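Local coordinates for protein nuclear RNA export factor 2 (Drosophila melanogaster, PDB 6MRK) that acts with Piwi and Nxt1 in an ovarian complex that silences transposons cotranscriptionally, and may also take part in nuclear mRNA export, at residues 101-106 against 132-137; 24-29 against 105-110. All coordinates share one frame; numbering follows the deposited sequence.

Interaction 1 of 2, residues 101-106 against 132-137; sequences QLPRVT and LRDEPP
Arg133 sets out from its strand with CG anti to the backbone N (chi1 165°) and then bends at chi3 (52°), which brings its guanidinium forward along its own strand to the carboxylate of Glu135, two residues on. Glu135 has CG beside its backbone N (chi1 -45°) and runs extended beyond it, toward Thr106. Arg133 NE donates to Glu135 OE2 at 3.0 Å, in the guanidinium plane and on the anti lone pair of the oxygen. The same Glu135 OE2 lies 3.1 Å from Thr106 OG1, a weak hydrogen bond, and Val105 O is also within reach of that proton. Arg104, stretched out with CG anti to its N, brings NE to 4.0 Å from Glu135 OE1. That salt bridge is long and works through charge alone, as the oxygen sits well out of the guanidinium plane. The carboxylate thus lies between two arginines, which probably favours its ionised form.

These groups share one face of the antiparallel hairpin formed by strands 104-119 and 123-135, part of the curved sheet of the NTF2-like domain. Thr106 and Arg133 are a hydrogen-bonded pair. Arg133 N reaches Thr106 O at 2.9 Å, nearly straight, and Thr106 N returns the bond to Arg133 O. Val105 and Asp134 form the next, non-hydrogen-bonded pair, with their side chains on the other face. There Val105 CG1 meets Leu132 CD1 at 4.0 Å, crossing obliquely. Asp134, CG anti to its N, crosses the Pro103 ring at about a right angle, with OD2 3.2 Å from Pro103 CG. Its charge is met by Arg65 of helix 59-70, in a salt bridge through OD1, while Tyr69 of that helix touches both Pro103 and Val105.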
# COMPACT_ATOMS: atom_id res chain seq x y z
N GLN A 101 -3.57 16.78 -9.75
CA GLN A 101 -3.19 17.91 -8.88
C GLN A 101 -1.85 17.64 -8.21
O GLN A 101 -1.32 18.56 -7.56
CB GLN A 101 -4.22 18.10 -7.78
CG GLN A 101 -5.63 18.16 -8.32
CD GLN A 101 -6.59 18.63 -7.27
OE1 GLN A 101 -7.58 17.96 -6.98
NE2 GLN A 101 -6.28 19.75 -6.65
N LEU A 102 -1.36 16.40 -8.30
CA LEU A 102 -0.10 16.02 -7.63
C LEU A 102 1.05 16.55 -8.47
O LEU A 102 0.89 16.87 -9.65
CB LEU A 102 -0.05 14.51 -7.45
CG LEU A 102 -1.18 13.93 -6.60
CD1 LEU A 102 -1.06 12.42 -6.53
CD2 LEU A 102 -1.18 14.52 -5.20
N PRO A 103 2.22 16.77 -7.87
CA PRO A 103 3.37 17.26 -8.63
C PRO A 103 3.87 16.27 -9.67
O PRO A 103 3.56 15.11 -9.62
CB PRO A 103 4.45 17.49 -7.57
CG PRO A 103 4.01 16.66 -6.38
CD PRO A 103 2.49 16.65 -6.43
N ARG A 104 4.67 16.78 -10.58
CA ARG A 104 5.44 15.97 -11.54
C ARG A 104 6.50 15.19 -10.77
O ARG A 104 7.06 15.74 -9.80
CB ARG A 104 6.11 16.88 -12.57
CG ARG A 104 6.37 16.15 -13.87
CD ARG A 104 6.97 17.07 -14.89
NE ARG A 104 7.57 16.25 -15.93
CZ ARG A 104 8.00 16.70 -17.09
NH1 ARG A 104 7.92 17.99 -17.39
NH2 ARG A 104 8.52 15.86 -17.97
N VAL A 105 6.76 13.96 -11.20
CA VAL A 105 7.81 13.10 -10.57
C VAL A 105 8.66 12.48 -11.68
O VAL A 105 8.30 12.64 -12.85
CB VAL A 105 7.19 12.02 -9.65
CG1 VAL A 105 6.35 12.63 -8.54
CG2 VAL A 105 6.37 11.00 -10.44
N THR A 106 9.77 11.89 -11.28
CA THR A 106 10.61 10.92 -12.02
C THR A 106 10.94 9.82 -11.00
O THR A 106 11.60 10.13 -10.00
CB THR A 106 11.87 11.61 -12.57
OG1 THR A 106 11.46 12.53 -13.58
CG2 THR A 106 12.89 10.67 -13.17
N LEU A 132 11.52 8.44 -5.62
CA LEU A 132 11.21 9.33 -6.76
C LEU A 132 11.69 10.74 -6.44
O LEU A 132 11.94 11.07 -5.26
CB LEU A 132 9.71 9.30 -7.09
CG LEU A 132 8.72 9.56 -5.95
CD1 LEU A 132 8.61 11.04 -5.62
CD2 LEU A 132 7.34 9.02 -6.33
N ARG A 133 11.87 11.52 -7.50
CA ARG A 133 12.22 12.95 -7.39
C ARG A 133 10.94 13.73 -7.68
O ARG A 133 10.33 13.51 -8.74
CB ARG A 133 13.38 13.31 -8.31
CG ARG A 133 13.52 14.81 -8.50
CD ARG A 133 14.68 15.22 -9.38
NE ARG A 133 14.71 14.53 -10.67
CZ ARG A 133 15.68 13.72 -11.09
NH1 ARG A 133 16.75 13.49 -10.35
NH2 ARG A 133 15.59 13.16 -12.29
N ASP A 134 10.53 14.55 -6.72
CA ASP A 134 9.49 15.60 -6.92
C ASP A 134 10.14 16.78 -7.65
O ASP A 134 11.20 17.28 -7.21
CB ASP A 134 8.81 15.98 -5.60
CG ASP A 134 7.69 17.01 -5.73
OD1 ASP A 134 7.75 17.83 -6.67
OD2 ASP A 134 6.79 17.01 -4.87
N GLU A 135 9.52 17.20 -8.75
CA GLU A 135 10.08 18.23 -9.65
C GLU A 135 9.14 19.41 -9.65
O GLU A 135 7.93 19.25 -9.49
CB GLU A 135 10.24 17.68 -11.06
CG GLU A 135 10.85 16.30 -11.05
CD GLU A 135 11.34 15.87 -12.41
OE1 GLU A 135 10.64 16.18 -13.39
OE2 GLU A 135 12.42 15.25 -12.47
N PRO A 136 9.66 20.64 -9.85
CA PRO A 136 8.82 21.82 -9.80
C PRO A 136 8.46 22.20 -11.23
O PRO A 136 9.13 21.75 -12.17
CB PRO A 136 9.79 22.77 -9.12
CG PRO A 136 11.18 22.38 -9.67
CD PRO A 136 11.06 20.97 -10.20
N PRO A 137 7.40 23.01 -11.49
CA PRO A 137 7.17 23.48 -12.85
C PRO A 137 8.48 24.03 -13.46
O PRO A 137 8.47 25.03 -14.14
CB PRO A 137 6.07 24.53 -12.64
CG PRO A 137 5.31 24.00 -11.44
CD PRO A 137 6.41 23.50 -10.52

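Interaction 2 of 2, residues 24-29 against 105-110; sequences REFEND and VTHDFH
Glu27 OE2 is gripped by two N-H groups of one residue, His107. The backbone N of His107 donates to Glu27 OE2 at 2.7 Å, from above the carboxylate plane. His107 ND1 donates to Glu27 OE2 at 2.9 Å, on the anti lone pair and in the plane of its own ring. Carboxylate and imidazole are nearly coplanar, 6° apart, and Glu27 CG sits at the ring edge. Glu27 reaches there with CG beside its N (chi1 -74°) and the chain extended beyond.

The last part of helix 12-27 meets strand 104-119, so the contact packs a helix of the NTF2-like domain on its sheet. Glu27 O takes a weak bond from Val105 N at 3.3 Å. Phe26 has CG anti to its N, and its CD2, at the ring edge, lies 3.9 Å from Val105 CG2. Phe26 is also in cation-pi contact with Arg32 and Arg158.

Arg24 extends so that its guanidinium lies flat over one face of Phe109, planes 10° apart and centres 4.5 Å apart. This is a stacked cation-pi pair. The bond from ND1 fixes the rotation of the imidazole, and the nearby carboxylate would probably favour a protonated His107.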
# COMPACT_ATOMS: atom_id res chain seq x y z
N ARG A 24 5.80 4.95 -15.32
CA ARG A 24 6.36 5.85 -16.36
C ARG A 24 5.28 6.82 -16.83
O ARG A 24 5.63 7.96 -17.13
CB ARG A 24 6.94 5.06 -17.53
CG ARG A 24 8.41 4.73 -17.35
CD ARG A 24 8.85 3.62 -18.30
NE ARG A 24 10.17 3.04 -18.03
CZ ARG A 24 10.43 1.75 -17.82
NH1 ARG A 24 9.46 0.84 -17.83
NH2 ARG A 24 11.67 1.35 -17.61
N GLU A 25 4.02 6.41 -16.90
CA GLU A 25 2.94 7.24 -17.47
C GLU A 25 2.35 8.19 -16.43
O GLU A 25 1.67 9.15 -16.84
CB GLU A 25 1.84 6.35 -18.04
CG GLU A 25 0.85 7.10 -18.91
CD GLU A 25 0.11 6.18 -19.86
OE1 GLU A 25 0.37 4.94 -19.84
OE2 GLU A 25 -0.73 6.69 -20.64
N PHE A 26 2.55 7.93 -15.13
CA PHE A 26 2.16 8.84 -14.03
C PHE A 26 3.13 10.02 -14.04
O PHE A 26 2.69 11.14 -13.78
CB PHE A 26 2.15 8.12 -12.68
CG PHE A 26 1.75 9.01 -11.53
CD1 PHE A 26 0.41 9.24 -11.26
CD2 PHE A 26 2.70 9.64 -10.74
CE1 PHE A 26 0.03 10.08 -10.22
CE2 PHE A 26 2.32 10.47 -9.69
CZ PHE A 26 0.98 10.69 -9.44
N GLU A 27 4.39 9.74 -14.38
CA GLU A 27 5.56 10.66 -14.26
C GLU A 27 5.21 12.05 -14.77
O GLU A 27 5.21 13.00 -13.95
CB GLU A 27 6.79 10.07 -14.96
CG GLU A 27 7.42 8.93 -14.17
CD GLU A 27 8.87 8.58 -14.42
OE1 GLU A 27 9.44 9.06 -15.43
OE2 GLU A 27 9.44 7.82 -13.60
N ASN A 28 4.93 12.19 -16.07
CA ASN A 28 4.63 13.51 -16.68
C ASN A 28 3.16 13.84 -16.42
O ASN A 28 2.28 13.13 -16.95
CB ASN A 28 5.04 13.55 -18.16
CG ASN A 28 4.89 14.92 -18.77
OD1 ASN A 28 4.24 15.79 -18.21
ND2 ASN A 28 5.50 15.12 -19.93
N ASP A 29 2.91 14.88 -15.63
CA ASP A 29 1.56 15.29 -15.14
C ASP A 29 0.72 15.83 -16.30
O ASP A 29 -0.51 15.83 -16.16
CB ASP A 29 1.64 16.29 -13.98
CG ASP A 29 2.52 17.51 -14.21
OD1 ASP A 29 3.49 17.41 -15.00
OD2 ASP A 29 2.23 18.56 -13.59
N VAL A 105 6.76 13.96 -11.20
CA VAL A 105 7.81 13.10 -10.57
C VAL A 105 8.66 12.48 -11.68
O VAL A 105 8.30 12.64 -12.85
CB VAL A 105 7.19 12.02 -9.65
CG1 VAL A 105 6.35 12.63 -8.54
CG2 VAL A 105 6.37 11.00 -10.44
N THR A 106 9.77 11.89 -11.28
CA THR A 106 10.61 10.92 -12.02
C THR A 106 10.94 9.82 -11.00
O THR A 106 11.60 10.13 -10.00
CB THR A 106 11.87 11.61 -12.57
OG1 THR A 106 11.46 12.53 -13.58
CG2 THR A 106 12.89 10.67 -13.17
N HIS A 107 10.47 8.59 -11.20
CA HIS A 107 10.80 7.44 -10.33
C HIS A 107 12.23 6.99 -10.62
O HIS A 107 12.63 6.99 -11.80
CB HIS A 107 9.80 6.30 -10.53
CG HIS A 107 8.38 6.68 -10.35
ND1 HIS A 107 7.69 7.39 -11.31
CD2 HIS A 107 7.51 6.42 -9.35
CE1 HIS A 107 6.45 7.57 -10.90
NE2 HIS A 107 6.30 6.98 -9.70
N ASP A 108 12.96 6.55 -9.60
CA ASP A 108 14.28 5.89 -9.75
C ASP A 108 14.03 4.38 -9.86
O ASP A 108 13.95 3.71 -8.84
CB ASP A 108 15.22 6.30 -8.61
CG ASP A 108 16.55 5.57 -8.57
OD1 ASP A 108 16.79 4.70 -9.43
OD2 ASP A 108 17.35 5.84 -7.64
N PHE A 109 13.93 3.85 -11.07
CA PHE A 109 13.47 2.46 -11.31
C PHE A 109 14.45 1.45 -10.73
O PHE A 109 14.02 0.35 -10.40
CB PHE A 109 13.25 2.20 -12.80
CG PHE A 109 11.92 2.75 -13.25
CD1 PHE A 109 11.79 4.07 -13.66
CD2 PHE A 109 10.79 1.98 -13.14
CE1 PHE A 109 10.55 4.57 -14.01
CE2 PHE A 109 9.55 2.48 -13.49
CZ PHE A 109 9.43 3.78 -13.91
N HIS A 110 15.72 1.82 -10.62
CA HIS A 110 16.77 0.98 -9.99
C HIS A 110 16.48 0.77 -8.50
O HIS A 110 17.02 -0.18 -7.92
CB HIS A 110 18.15 1.63 -10.16
CG HIS A 110 18.76 1.45 -11.51
ND1 HIS A 110 20.11 1.66 -11.74
CD2 HIS A 110 18.22 1.08 -12.69
CE1 HIS A 110 20.38 1.43 -13.01
NE2 HIS A 110 19.23 1.08 -13.62

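Overall arrangement
From the N terminus, the chain first supplies 24-29, on the C-terminal part of helix 12-27. It then runs through strand 44-49 and helices 59-70 and 92-99 before interaction 2 closes this long loop at 105-110. Interaction 1 starts on the same strand, 104-119, and closes the shorter hairpin loop when 132-137 returns along strand 123-135. The loops neither nest nor properly cross: the second begins where the first ends, and the two contacts share Val105 and Thr106. Strand 104-119 therefore takes part in both, with strand 123-135 and with helix 12-27. The contacts also meet directly, with Arg104 CG 3.4 Å from Glu27 O. Together they tie helix 12-27 to the hairpin of the NTF2-like domain.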